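Local coordinates for beta-n-acetylhexosaminidase (PDB 4AZI), which removes terminal beta-linked N-acetylhexosamine residues from glycans by hydrolysis as a family 20 glycoside hydrolase of the pneumococcus, and holds an inhibitor here, at residues Asn116-Met121 with Asp182-Asp187; His120-Leu125 with Ser144-Asp149; Phe227-Tyr232 with Ser248-Gly253; Ala17-Phe22 with Leu46-Leu51. The protein carries 2 engineered substitutions. All coordinates share one frame; numbering follows the deposited sequence.

Contact 1 of 4, residues Asn116-Met121 with Asp182-Asp187. With OAN (O-(2-acetamido-2-deoxy D-glucopyranosylidene) amino-N-phenylcarbamate), chain C; EDO (1,2-ethanediol), chain F.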
# COMPACT_ATOMS: atom_id res chain seq x y z
N ASN A 116 8.30 -4.14 -2.18
CA ASN A 116 9.24 -3.78 -1.13
C ASN A 116 10.69 -4.13 -1.42
O ASN A 116 10.97 -5.19 -1.97
CB ASN A 116 8.82 -4.43 0.20
CG ASN A 116 9.05 -3.51 1.39
OD1 ASN A 116 9.87 -2.59 1.34
ND2 ASN A 116 8.29 -3.75 2.46
N SER A 117 11.60 -3.23 -1.05
CA SER A 117 13.05 -3.45 -1.05
C SER A 117 13.62 -2.25 -0.26
O SER A 117 12.89 -1.28 -0.04
CB SER A 117 13.62 -3.51 -2.47
OG SER A 117 13.54 -2.25 -3.11
N PRO A 118 14.88 -2.33 0.21
CA PRO A 118 15.81 -3.46 0.23
C PRO A 118 15.53 -4.46 1.37
O PRO A 118 16.24 -5.46 1.49
CB PRO A 118 17.18 -2.80 0.40
CG PRO A 118 16.90 -1.53 1.11
CD PRO A 118 15.51 -1.09 0.74
N GLY A 119 14.52 -4.19 2.19
CA GLY A 119 14.05 -5.15 3.18
C GLY A 119 12.84 -5.87 2.64
O GLY A 119 12.40 -5.59 1.53
N HIS A 120 12.30 -6.80 3.42
CA HIS A 120 11.07 -7.52 3.05
C HIS A 120 11.09 -8.06 1.64
O HIS A 120 10.10 -7.96 0.90
CB HIS A 120 9.86 -6.62 3.28
CG HIS A 120 9.60 -6.33 4.73
ND1 HIS A 120 9.10 -7.25 5.59
CD2 HIS A 120 9.78 -5.16 5.48
CE1 HIS A 120 8.97 -6.70 6.81
NE2 HIS A 120 9.38 -5.42 6.74
N MET A 121 12.22 -8.66 1.26
CA MET A 121 12.42 -9.14 -0.10
C MET A 121 13.04 -10.54 -0.13
O MET A 121 13.91 -10.83 -0.96
CB MET A 121 13.27 -8.15 -0.91
CG MET A 121 14.62 -7.84 -0.29
SD MET A 121 15.66 -6.78 -1.30
CE MET A 121 16.06 -7.84 -2.68
N ASP A 182 10.86 -0.18 4.65
CA ASP A 182 10.72 -0.33 6.10
C ASP A 182 11.67 -1.38 6.66
O ASP A 182 12.17 -2.22 5.92
CB ASP A 182 9.28 -0.67 6.52
CG ASP A 182 8.70 -1.87 5.78
OD1 ASP A 182 8.91 -1.98 4.54
OD2 ASP A 182 8.01 -2.69 6.42
N GLU A 183 11.92 -1.30 7.96
CA GLU A 183 12.57 -2.34 8.75
C GLU A 183 13.75 -3.06 8.07
O GLU A 183 13.72 -4.28 7.90
CB GLU A 183 11.53 -3.38 9.17
CG GLU A 183 10.31 -2.84 9.93
CD GLU A 183 9.34 -3.96 10.24
OE1 GLU A 183 8.96 -4.68 9.29
OE2 GLU A 183 8.97 -4.15 11.42
N TYR A 184 14.78 -2.29 7.70
CA TYR A 184 15.95 -2.84 7.02
C TYR A 184 16.62 -3.90 7.91
O TYR A 184 17.01 -3.60 9.04
CB TYR A 184 16.96 -1.72 6.70
CG TYR A 184 18.17 -2.21 5.93
CD1 TYR A 184 18.16 -2.26 4.53
CD2 TYR A 184 19.32 -2.66 6.60
CE1 TYR A 184 19.26 -2.73 3.82
CE2 TYR A 184 20.42 -3.13 5.90
CZ TYR A 184 20.39 -3.16 4.52
OH TYR A 184 21.48 -3.64 3.82
N ALA A 185 16.73 -5.13 7.38
CA ALA A 185 17.46 -6.23 8.04
C ALA A 185 17.01 -6.51 9.48
O ALA A 185 17.82 -6.94 10.31
CB ALA A 185 18.97 -5.97 8.01
N ASN A 186 15.73 -6.30 9.77
CA ASN A 186 15.27 -6.53 11.13
C ASN A 186 15.62 -7.93 11.64
O ASN A 186 15.93 -8.11 12.82
CB ASN A 186 13.78 -6.22 11.30
CG ASN A 186 12.88 -6.99 10.35
OD1 ASN A 186 13.34 -7.71 9.45
ND2 ASN A 186 11.57 -6.83 10.53
N ASP A 187 15.61 -8.91 10.74
CA ASP A 187 15.84 -10.31 11.10
C ASP A 187 17.29 -10.61 11.47
O ASP A 187 17.57 -11.64 12.09
CB ASP A 187 15.37 -11.23 9.96
CG ASP A 187 16.33 -11.24 8.77
OD1 ASP A 187 16.70 -10.16 8.25
OD2 ASP A 187 16.70 -12.35 8.35
CAH OAN C . 5.73 -0.70 7.71
CAG OAN C . 5.24 -1.86 8.58
OAN OAN C . 4.18 -1.78 9.17
NAI OAN C . 6.06 -2.92 8.64
CAB OAN C . 5.79 -4.15 9.41
CAC OAN C . 4.91 -5.08 8.58
OAJ OAN C . 5.72 -5.82 7.66
CAD OAN C . 4.14 -6.05 9.47
OAK OAN C . 3.37 -6.89 8.63
CAE OAN C . 3.20 -5.25 10.40
CAF OAN C . 2.40 -6.10 11.39
OAM OAN C . 3.28 -6.74 12.32
OAL OAN C . 3.90 -4.23 11.16
CAA OAN C . 5.17 -3.86 10.79
NAY OAN C . 5.87 -3.20 11.69
OAQ OAN C . 5.26 -2.98 12.89
CAP OAN C . 6.11 -2.94 13.96
OAR OAN C . 5.67 -2.67 15.08
NAO OAN C . 7.40 -3.20 13.71
CAS OAN C . 8.39 -3.16 14.61
CAT OAN C . 9.53 -2.41 14.31
CAU OAN C . 10.59 -2.34 15.21
CAV OAN C . 10.52 -3.02 16.43
CAW OAN C . 9.39 -3.78 16.74
CAX OAN C . 8.32 -3.86 15.83
C1 EDO F . 7.88 -7.37 12.09
O1 EDO F . 7.17 -6.13 11.98
C2 EDO F . 7.91 -8.07 10.73
O2 EDO F . 8.79 -7.37 9.84
O HOH W 1 12.21 -2.66 3.25
O HOH W 2 13.10 -6.66 6.40
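His120 NE2 donates to Glu183 OE1 over 2.7 Å, in the plane of the imidazole and onto the anti lone pair of the carboxylate, with an N-H...O angle of 140°. A straighter bond (166°) joins Asn116 ND2 to the syn lone pair of Asp182 OD1 at 2.8 Å, amide and carboxylate lying almost in one plane. The second oxygen of Asp182, OD2, approaches His120 NE2 to 3.1 Å at too poor an angle to bond. Asp182 OD2 instead accepts from acetamido nitrogen NAI of the inhibitor at 3.0 Å, while Glu183 OE2 accepts from its carbamate nitrogen NAO at 2.9 Å. Two neighbouring acids just beyond barrel strand 176-180 fit the Asp-Glu pair of family 20, in which the aspartate typically orients the 2-acetamido group and the glutamate serves as general acid/base. Ethanediol, probably from the crystallisation liquor, also bonds to both oxygens of Glu183. Farther back, water 2 sits over the centre of the imidazole face, accepts from His120 N and donates to Glu183 O and Asn186 OD1. Packing finishes the contact at Pro118, which follows a cis peptide bond: its CG meets the edge of the Tyr184 ring, 3.7 Å from CD1, and the two side chains cross at about a right angle.

Contact 2 of 4, residues His120-Leu125 with Ser144-Asp149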
# COMPACT_ATOMS: atom_id res chain seq x y z
N HIS A 120 12.30 -6.80 3.42
CA HIS A 120 11.07 -7.52 3.05
C HIS A 120 11.09 -8.06 1.64
O HIS A 120 10.10 -7.96 0.90
CB HIS A 120 9.86 -6.62 3.28
CG HIS A 120 9.60 -6.33 4.73
ND1 HIS A 120 9.10 -7.25 5.59
CD2 HIS A 120 9.78 -5.16 5.48
CE1 HIS A 120 8.97 -6.70 6.81
NE2 HIS A 120 9.38 -5.42 6.74
N MET A 121 12.22 -8.66 1.26
CA MET A 121 12.42 -9.14 -0.10
C MET A 121 13.04 -10.54 -0.13
O MET A 121 13.91 -10.83 -0.96
CB MET A 121 13.27 -8.15 -0.91
CG MET A 121 14.62 -7.84 -0.29
SD MET A 121 15.66 -6.78 -1.30
CE MET A 121 16.06 -7.84 -2.68
N ASP A 122 12.54 -11.41 0.76
CA ASP A 122 12.98 -12.81 0.84
C ASP A 122 12.96 -13.46 -0.55
O ASP A 122 13.90 -14.16 -0.94
CB ASP A 122 12.06 -13.62 1.76
CG ASP A 122 11.88 -13.00 3.15
OD1 ASP A 122 11.60 -11.79 3.26
OD2 ASP A 122 11.99 -13.76 4.15
N ALA A 123 11.86 -13.26 -1.27
CA ALA A 123 11.64 -13.95 -2.54
C ALA A 123 12.66 -13.53 -3.59
O ALA A 123 13.19 -14.39 -4.30
CB ALA A 123 10.22 -13.73 -3.03
N MET A 124 12.94 -12.23 -3.66
CA MET A 124 13.89 -11.69 -4.63
C MET A 124 15.31 -12.17 -4.35
O MET A 124 16.08 -12.41 -5.28
CB MET A 124 13.84 -10.16 -4.66
CG MET A 124 12.52 -9.58 -5.12
SD MET A 124 12.71 -7.80 -5.28
CE MET A 124 11.07 -7.19 -4.92
N LEU A 125 15.65 -12.33 -3.07
CA LEU A 125 16.98 -12.80 -2.66
C LEU A 125 17.28 -14.21 -3.15
O LEU A 125 18.34 -14.47 -3.70
CB LEU A 125 17.14 -12.71 -1.14
CG LEU A 125 17.07 -11.32 -0.47
CD1 LEU A 125 16.98 -11.48 1.04
CD2 LEU A 125 18.22 -10.40 -0.86
N SER A 144 21.07 -12.37 6.61
CA SER A 144 19.65 -12.00 6.58
C SER A 144 18.89 -12.85 5.58
O SER A 144 19.41 -13.23 4.53
CB SER A 144 19.47 -10.52 6.25
OG SER A 144 18.11 -10.23 6.01
N LYS A 145 17.64 -13.15 5.91
CA LYS A 145 16.75 -13.81 4.97
C LYS A 145 15.82 -12.83 4.27
O LYS A 145 15.07 -13.22 3.38
CB LYS A 145 15.94 -14.90 5.67
CG LYS A 145 16.80 -16.05 6.14
CD LYS A 145 16.09 -17.37 5.90
CE LYS A 145 17.08 -18.41 5.39
NZ LYS A 145 17.40 -18.23 3.95
N THR A 146 15.88 -11.56 4.67
CA THR A 146 14.89 -10.57 4.22
C THR A 146 15.47 -9.44 3.40
O THR A 146 14.75 -8.83 2.61
CB THR A 146 14.12 -9.93 5.40
OG1 THR A 146 15.02 -9.12 6.18
CG2 THR A 146 13.48 -10.99 6.27
N THR A 147 16.75 -9.17 3.59
CA THR A 147 17.34 -7.89 3.20
C THR A 147 18.56 -8.00 2.29
O THR A 147 19.39 -8.90 2.45
CB THR A 147 17.69 -7.08 4.47
OG1 THR A 147 16.48 -6.75 5.15
CG2 THR A 147 18.44 -5.82 4.12
N MET A 148 18.66 -7.07 1.35
CA MET A 148 19.75 -7.03 0.39
C MET A 148 20.97 -6.25 0.90
O MET A 148 20.83 -5.23 1.58
CB MET A 148 19.26 -6.43 -0.93
CG MET A 148 20.35 -6.03 -1.92
SD MET A 148 19.73 -5.57 -3.55
CE MET A 148 18.56 -4.27 -3.15
N ASP A 149 22.15 -6.77 0.56
CA ASP A 149 23.44 -6.13 0.83
C ASP A 149 23.63 -4.92 -0.09
O ASP A 149 23.73 -5.06 -1.30
CB ASP A 149 24.57 -7.15 0.63
CG ASP A 149 25.97 -6.54 0.71
OD1 ASP A 149 26.13 -5.38 1.16
OD2 ASP A 149 26.94 -7.23 0.32
O HOH W 2 13.10 -6.66 6.40
O HOH W 3 15.65 -15.34 1.83
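Thr146 O receives the backbone N-H of Met121 at 2.9 Å and an N-H...O angle of 158°. His120 N also lies close to this oxygen, but is badly angled for a bond to it. Water 2 sits beside the Thr146 hydroxyl, 3.1 Å from OG1. The same hydroxyl accepts from Thr147 OG1 and is hydrogen-bonded to Asp187, so several groups fix the threonine. Behind it, Ser144 OG accepts from Thr146 N at 2.9 Å and from Thr147 N, forming an ST turn and ST motif where the chain rounds a corner. This corner, in the excursion between barrel strands 110-117 and 176-180, packs on the first turn of helix 122-130, for which Met121 is the N-cap residue. Asp122 and Thr146 run side by side, OD1 3.6 Å from CG2. A chi1 of 57° carries the Met121 chain toward the strand, where its SD comes 3.6 Å from Met148 CB. One turn along, Leu125 lays its two methyls along the strand backbone: CD1 rests 3.4 Å from Thr147 N, and CD2 lies 3.9 Å from Met148 CA. Helix 153-170 meets both methionines through Val159.

Contact 3 of 4, residues Phe227-Tyr232 with Ser248-Gly253. With OAN (O-(2-acetamido-2-deoxy D-glucopyranosylidene) amino-N-phenylcarbamate), chain C.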
# COMPACT_ATOMS: atom_id res chain seq x y z
N PHE A 227 7.72 3.93 3.26
CA PHE A 227 7.47 3.97 4.70
C PHE A 227 8.47 4.90 5.36
O PHE A 227 9.53 5.18 4.81
CB PHE A 227 7.51 2.57 5.32
CG PHE A 227 6.43 1.67 4.83
CD1 PHE A 227 5.09 1.97 5.07
CD2 PHE A 227 6.74 0.53 4.12
CE1 PHE A 227 4.09 1.15 4.60
CE2 PHE A 227 5.75 -0.31 3.65
CZ PHE A 227 4.42 0.01 3.88
N ASN A 228 8.12 5.41 6.54
CA ASN A 228 8.91 6.48 7.14
C ASN A 228 10.25 6.06 7.74
O ASN A 228 11.14 6.90 7.87
CB ASN A 228 8.08 7.21 8.20
CG ASN A 228 7.64 6.31 9.33
OD1 ASN A 228 6.69 5.54 9.19
ND2 ASN A 228 8.34 6.40 10.45
N ASP A 229 10.40 4.77 8.07
CA ASP A 229 11.54 4.26 8.87
C ASP A 229 12.92 4.82 8.49
O ASP A 229 13.64 5.33 9.35
CB ASP A 229 11.65 2.73 8.78
CG ASP A 229 10.34 2.02 9.09
OD1 ASP A 229 9.28 2.44 8.59
OD2 ASP A 229 10.39 1.01 9.81
N GLY A 230 13.27 4.72 7.21
CA GLY A 230 14.63 4.98 6.79
C GLY A 230 14.95 6.44 6.58
O GLY A 230 16.09 6.78 6.29
N PHE A 231 13.95 7.31 6.70
CA PHE A 231 14.11 8.72 6.34
C PHE A 231 14.53 9.59 7.53
O PHE A 231 13.81 9.68 8.53
CB PHE A 231 12.83 9.27 5.69
CG PHE A 231 12.59 8.76 4.29
CD1 PHE A 231 12.12 7.46 4.07
CD2 PHE A 231 12.85 9.57 3.19
CE1 PHE A 231 11.91 6.99 2.78
CE2 PHE A 231 12.64 9.11 1.90
CZ PHE A 231 12.16 7.82 1.69
N TYR A 232 15.68 10.24 7.39
CA TYR A 232 16.24 11.10 8.42
C TYR A 232 16.22 10.44 9.79
O TYR A 232 15.66 10.98 10.74
CB TYR A 232 15.54 12.46 8.42
CG TYR A 232 15.84 13.22 7.15
CD1 TYR A 232 16.96 14.04 7.07
CD2 TYR A 232 15.04 13.07 6.02
CE1 TYR A 232 17.26 14.71 5.90
CE2 TYR A 232 15.33 13.75 4.85
CZ TYR A 232 16.45 14.57 4.80
OH TYR A 232 16.76 15.24 3.66
N SER A 248 4.58 7.17 3.98
CA SER A 248 3.58 6.37 4.67
C SER A 248 4.03 6.25 6.13
O SER A 248 4.87 5.41 6.45
CB SER A 248 3.42 5.01 3.99
OG SER A 248 2.55 4.17 4.72
N TYR A 249 3.49 7.11 6.99
CA TYR A 249 3.95 7.20 8.38
C TYR A 249 3.12 6.33 9.31
O TYR A 249 1.93 6.55 9.50
CB TYR A 249 3.96 8.66 8.91
CG TYR A 249 4.90 8.81 10.10
CD1 TYR A 249 4.53 8.36 11.37
CD2 TYR A 249 6.17 9.36 9.95
CE1 TYR A 249 5.39 8.46 12.46
CE2 TYR A 249 7.04 9.46 11.03
CZ TYR A 249 6.64 9.00 12.28
OH TYR A 249 7.50 9.11 13.36
N TRP A 250 3.78 5.33 9.90
CA TRP A 250 3.08 4.34 10.71
C TRP A 250 3.46 4.36 12.18
O TRP A 250 2.66 3.98 13.02
CB TRP A 250 3.24 2.96 10.11
CG TRP A 250 4.65 2.46 10.20
CD1 TRP A 250 5.72 2.77 9.36
CD2 TRP A 250 5.21 1.59 11.23
NE1 TRP A 250 6.86 2.15 9.78
CE2 TRP A 250 6.63 1.43 10.90
CE3 TRP A 250 4.70 0.96 12.35
CZ2 TRP A 250 7.47 0.64 11.67
CZ3 TRP A 250 5.56 0.17 13.12
CH2 TRP A 250 6.91 0.02 12.79
N SER A 251 4.69 4.77 12.49
CA SER A 251 5.21 4.79 13.88
C SER A 251 6.52 5.57 13.98
O SER A 251 7.27 5.69 13.01
CB SER A 251 5.37 3.35 14.42
OG SER A 251 6.08 3.28 15.64
N LYS A 252 6.78 6.12 15.17
CA LYS A 252 8.05 6.79 15.44
C LYS A 252 9.04 5.79 16.06
O LYS A 252 10.19 6.13 16.36
CB LYS A 252 7.85 8.00 16.36
CG LYS A 252 9.09 8.86 16.55
CD LYS A 252 8.80 10.14 17.32
CE LYS A 252 8.84 9.98 18.84
NZ LYS A 252 10.22 9.78 19.40
N GLY A 253 8.58 4.57 16.23
CA GLY A 253 9.45 3.49 16.60
C GLY A 253 9.33 3.06 18.04
O GLY A 253 8.53 3.58 18.81
CAH OAN C . 5.73 -0.70 7.71
CAG OAN C . 5.24 -1.86 8.58
OAN OAN C . 4.18 -1.78 9.17
NAI OAN C . 6.06 -2.92 8.64
CAB OAN C . 5.79 -4.15 9.41
CAC OAN C . 4.91 -5.08 8.58
OAJ OAN C . 5.72 -5.82 7.66
CAD OAN C . 4.14 -6.05 9.47
OAK OAN C . 3.37 -6.89 8.63
CAE OAN C . 3.20 -5.25 10.40
CAF OAN C . 2.40 -6.10 11.39
OAM OAN C . 3.28 -6.74 12.32
OAL OAN C . 3.90 -4.23 11.16
CAA OAN C . 5.17 -3.86 10.79
NAY OAN C . 5.87 -3.20 11.69
OAQ OAN C . 5.26 -2.98 12.89
CAP OAN C . 6.11 -2.94 13.96
OAR OAN C . 5.67 -2.67 15.08
NAO OAN C . 7.40 -3.20 13.71
CAS OAN C . 8.39 -3.16 14.61
CAT OAN C . 9.53 -2.41 14.31
CAU OAN C . 10.59 -2.34 15.21
CAV OAN C . 10.52 -3.02 16.43
CAW OAN C . 9.39 -3.78 16.74
CAX OAN C . 8.32 -3.86 15.83
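Strands 223-227 and 246-249 run parallel and are paired here, near their ends, by a bridge between Phe227 and Ser248, where Asn228 N makes a weak bond to Ser248 O. Asn228 then turns its side chain back over the neighbouring strand: with chi1 at 61°, CG sits between the backbone N and the carbonyl carbon. Its amide stacks on one face of the Tyr249 ring, planes 20° apart, with Asn228 ND2 3.4 Å from Tyr249 CE2. Both amide ends bond across. Asn228 OD1 accepts from Trp250 N at 3.0 Å, the donor lying above the carbonyl plane, and Asn228 ND2 donates one hydrogen to Ser251 O at 2.9 Å. Asp229 fixes the indole: Trp250 NE1 points almost straight (176°) at Asp229 OD1, 2.7 Å away, in the ring plane and on the syn side of the carboxylate. The other oxygen, OD2, bonds to Tyr257 OH, so the acid links two pocket residues. Phe227 CD1 rests 3.4 Å from Ser248 OG, a hydroxyl hydrogen-bonded to Thr275. The inhibitor's acetamido methyl CAH hangs over the Phe227 ring, 3.8 Å from CG, and also over one face of Trp250, whose CZ3 comes within 3.2 Å of inhibitor OAQ. These aromatic faces form part of the acetamido pocket at the C-terminal rim of the TIM barrel, the site family 20 enzymes use to hold the N-acetyl group.

Contact 4 of 4, residues Ala17-Phe22 with Leu46-Leu51. With OAN (O-(2-acetamido-2-deoxy D-glucopyranosylidene) amino-N-phenylcarbamate), chain C.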
# COMPACT_ATOMS: atom_id res chain seq x y z
N ALA A 17 -0.79 -8.65 0.27
CA ALA A 17 -0.83 -9.77 -0.68
C ALA A 17 0.58 -10.15 -1.12
O ALA A 17 0.78 -10.77 -2.17
CB ALA A 17 -1.70 -9.43 -1.88
N GLY A 18 1.56 -9.73 -0.33
CA GLY A 18 2.95 -10.09 -0.55
C GLY A 18 3.30 -11.36 0.20
O GLY A 18 3.81 -12.31 -0.39
N ARG A 19 3.02 -11.38 1.50
CA ARG A 19 3.28 -12.58 2.29
C ARG A 19 2.29 -13.69 1.95
O ARG A 19 2.63 -14.88 1.98
CB ARG A 19 3.22 -12.26 3.78
CG ARG A 19 4.33 -11.36 4.29
CD ARG A 19 4.25 -11.27 5.81
NE ARG A 19 5.32 -10.45 6.40
CZ ARG A 19 5.18 -9.18 6.77
NH1 ARG A 19 4.03 -8.54 6.59
NH2 ARG A 19 6.21 -8.54 7.32
N LYS A 20 1.06 -13.29 1.63
CA LYS A 20 -0.04 -14.25 1.48
C LYS A 20 -0.76 -14.08 0.14
O LYS A 20 -0.95 -12.95 -0.33
CB LYS A 20 -1.02 -14.07 2.64
CG LYS A 20 -2.12 -15.12 2.74
CD LYS A 20 -2.97 -14.87 3.99
CE LYS A 20 -4.22 -15.74 4.00
NZ LYS A 20 -3.88 -17.18 4.09
N TYR A 21 -1.16 -15.19 -0.47
CA TYR A 21 -1.87 -15.15 -1.75
C TYR A 21 -3.33 -14.75 -1.55
O TYR A 21 -4.01 -15.27 -0.66
CB TYR A 21 -1.76 -16.49 -2.50
CG TYR A 21 -2.45 -16.49 -3.86
CD1 TYR A 21 -1.80 -16.01 -5.00
CD2 TYR A 21 -3.75 -16.96 -4.00
CE1 TYR A 21 -2.43 -16.00 -6.24
CE2 TYR A 21 -4.40 -16.95 -5.24
CZ TYR A 21 -3.73 -16.47 -6.35
OH TYR A 21 -4.38 -16.47 -7.57
N PHE A 22 -3.78 -13.80 -2.36
CA PHE A 22 -5.19 -13.44 -2.45
C PHE A 22 -5.63 -13.66 -3.90
O PHE A 22 -4.93 -13.25 -4.83
CB PHE A 22 -5.42 -11.96 -2.08
CG PHE A 22 -5.38 -11.67 -0.60
CD1 PHE A 22 -4.17 -11.57 0.07
CD2 PHE A 22 -6.55 -11.48 0.12
CE1 PHE A 22 -4.13 -11.30 1.43
CE2 PHE A 22 -6.52 -11.22 1.48
CZ PHE A 22 -5.30 -11.12 2.14
N LEU A 46 2.48 -6.25 -3.24
CA LEU A 46 2.66 -7.36 -4.16
C LEU A 46 4.01 -8.00 -3.92
O LEU A 46 4.16 -9.22 -4.02
CB LEU A 46 2.51 -6.89 -5.61
CG LEU A 46 1.10 -6.44 -6.00
CD1 LEU A 46 1.10 -5.57 -7.25
CD2 LEU A 46 0.16 -7.63 -6.16
N GLY A 47 5.00 -7.17 -3.61
CA GLY A 47 6.27 -7.64 -3.09
C GLY A 47 6.37 -7.23 -1.63
O GLY A 47 6.40 -6.03 -1.32
N ASN A 48 6.39 -8.22 -0.74
CA ASN A 48 6.53 -8.01 0.71
C ASN A 48 6.83 -9.37 1.32
O ASN A 48 5.91 -10.16 1.61
CB ASN A 48 5.27 -7.35 1.30
CG ASN A 48 5.47 -6.86 2.73
OD1 ASN A 48 6.37 -6.05 3.02
ND2 ASN A 48 4.61 -7.31 3.63
N ASP A 49 8.13 -9.64 1.46
CA ASP A 49 8.67 -10.98 1.74
C ASP A 49 8.50 -11.89 0.52
O ASP A 49 9.45 -12.13 -0.21
CB ASP A 49 8.05 -11.60 3.01
CG ASP A 49 8.39 -10.82 4.27
OD1 ASP A 49 8.91 -9.69 4.17
OD2 ASP A 49 8.15 -11.34 5.38
N GLY A 50 7.29 -12.39 0.29
CA GLY A 50 6.98 -13.06 -0.97
C GLY A 50 6.82 -12.04 -2.08
O GLY A 50 6.58 -10.84 -1.83
N LEU A 51 6.95 -12.50 -3.32
CA LEU A 51 6.71 -11.66 -4.49
C LEU A 51 5.65 -12.32 -5.35
O LEU A 51 5.94 -13.25 -6.11
CB LEU A 51 8.00 -11.44 -5.27
CG LEU A 51 7.88 -10.60 -6.54
CD1 LEU A 51 6.90 -11.27 -7.48
CD2 LEU A 51 7.45 -9.17 -6.24
CAH OAN C . 5.73 -0.70 7.71
CAG OAN C . 5.24 -1.86 8.58
OAN OAN C . 4.18 -1.78 9.17
NAI OAN C . 6.06 -2.92 8.64
CAB OAN C . 5.79 -4.15 9.41
CAC OAN C . 4.91 -5.08 8.58
OAJ OAN C . 5.72 -5.82 7.66
CAD OAN C . 4.14 -6.05 9.47
OAK OAN C . 3.37 -6.89 8.63
CAE OAN C . 3.20 -5.25 10.40
CAF OAN C . 2.40 -6.10 11.39
OAM OAN C . 3.28 -6.74 12.32
OAL OAN C . 3.90 -4.23 11.16
CAA OAN C . 5.17 -3.86 10.79
NAY OAN C . 5.87 -3.20 11.69
OAQ OAN C . 5.26 -2.98 12.89
CAP OAN C . 6.11 -2.94 13.96
OAR OAN C . 5.67 -2.67 15.08
NAO OAN C . 7.40 -3.20 13.71
CAS OAN C . 8.39 -3.16 14.61
CAT OAN C . 9.53 -2.41 14.31
CAU OAN C . 10.59 -2.34 15.21
CAV OAN C . 10.52 -3.02 16.43
CAW OAN C . 9.39 -3.78 16.74
CAX OAN C . 8.32 -3.86 15.83
O HOH W 4 8.86 -9.64 7.75
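Arg19 is extended from CG to NE (chi2 -173°, chi3 178°), while Asp49 sets CG anti to its carbonyl carbon, and between them these torsions bring guanidinium and carboxylate together. The salt bridge runs from Arg19 NE to Asp49 OD2 at 3.1 Å; the nitrogen comes from well above the carboxylate plane, and the two planes stand nearly perpendicular. Water 4 forms a second link, accepting from Arg19 NH2 at 2.9 Å and donating to Asp49 OD2. Asp49 OD1 is hydrogen-bonded to His120 ND1, so the acid serves both pocket side chains. The two segments are loops following the first two strands of the TIM barrel, 10-16 and 41-45, and Arg19 reaches from one of them to the sugar. Its NH2 donates to inhibitor OAJ at 2.8 Å, nearly straight at 164°, and NH1 makes a short but weak bond to OAK at 2.7 Å, a grip on the 3- and 4-hydroxyls as in other family 20 enzymes. Asn48 ND2 lies over one guanidinium face, 3.3 Å from Arg19 NH1; both nitrogens are donors, and each turns to Asp16. Beneath, the loops pack closely, Gly18 CA 4.0 Å from Asn48 CB and Gly18 O 3.3 Å from Gly50 CA.

Contacts 1, 3 and 4 bring their own pocket residues to the inhibitor: contact 4 at the 3- and 4-hydroxyls, contact 3 at the acetamido methyl and carbamate linker, contact 1 at the acetamido and carbamate nitrogens. Contacts 3 and 4 lie on different parts of the barrel rim, centres about 21 Å apart and nearest atoms about 6 Å, while contact 1 sits about 13 Å from each, centre to centre. It joins contact 4 through His120 O and Asp49 N, 2.7 Å apart, and contact 3 where Asp182 OD1 packs 3.3 Å from Phe227 CD2. Contact 2 reaches the inhibitor only through His120, shared with contact 1, which it backs from outside, Asp187 OD1 meeting Ser144 OG at 2.6 Å.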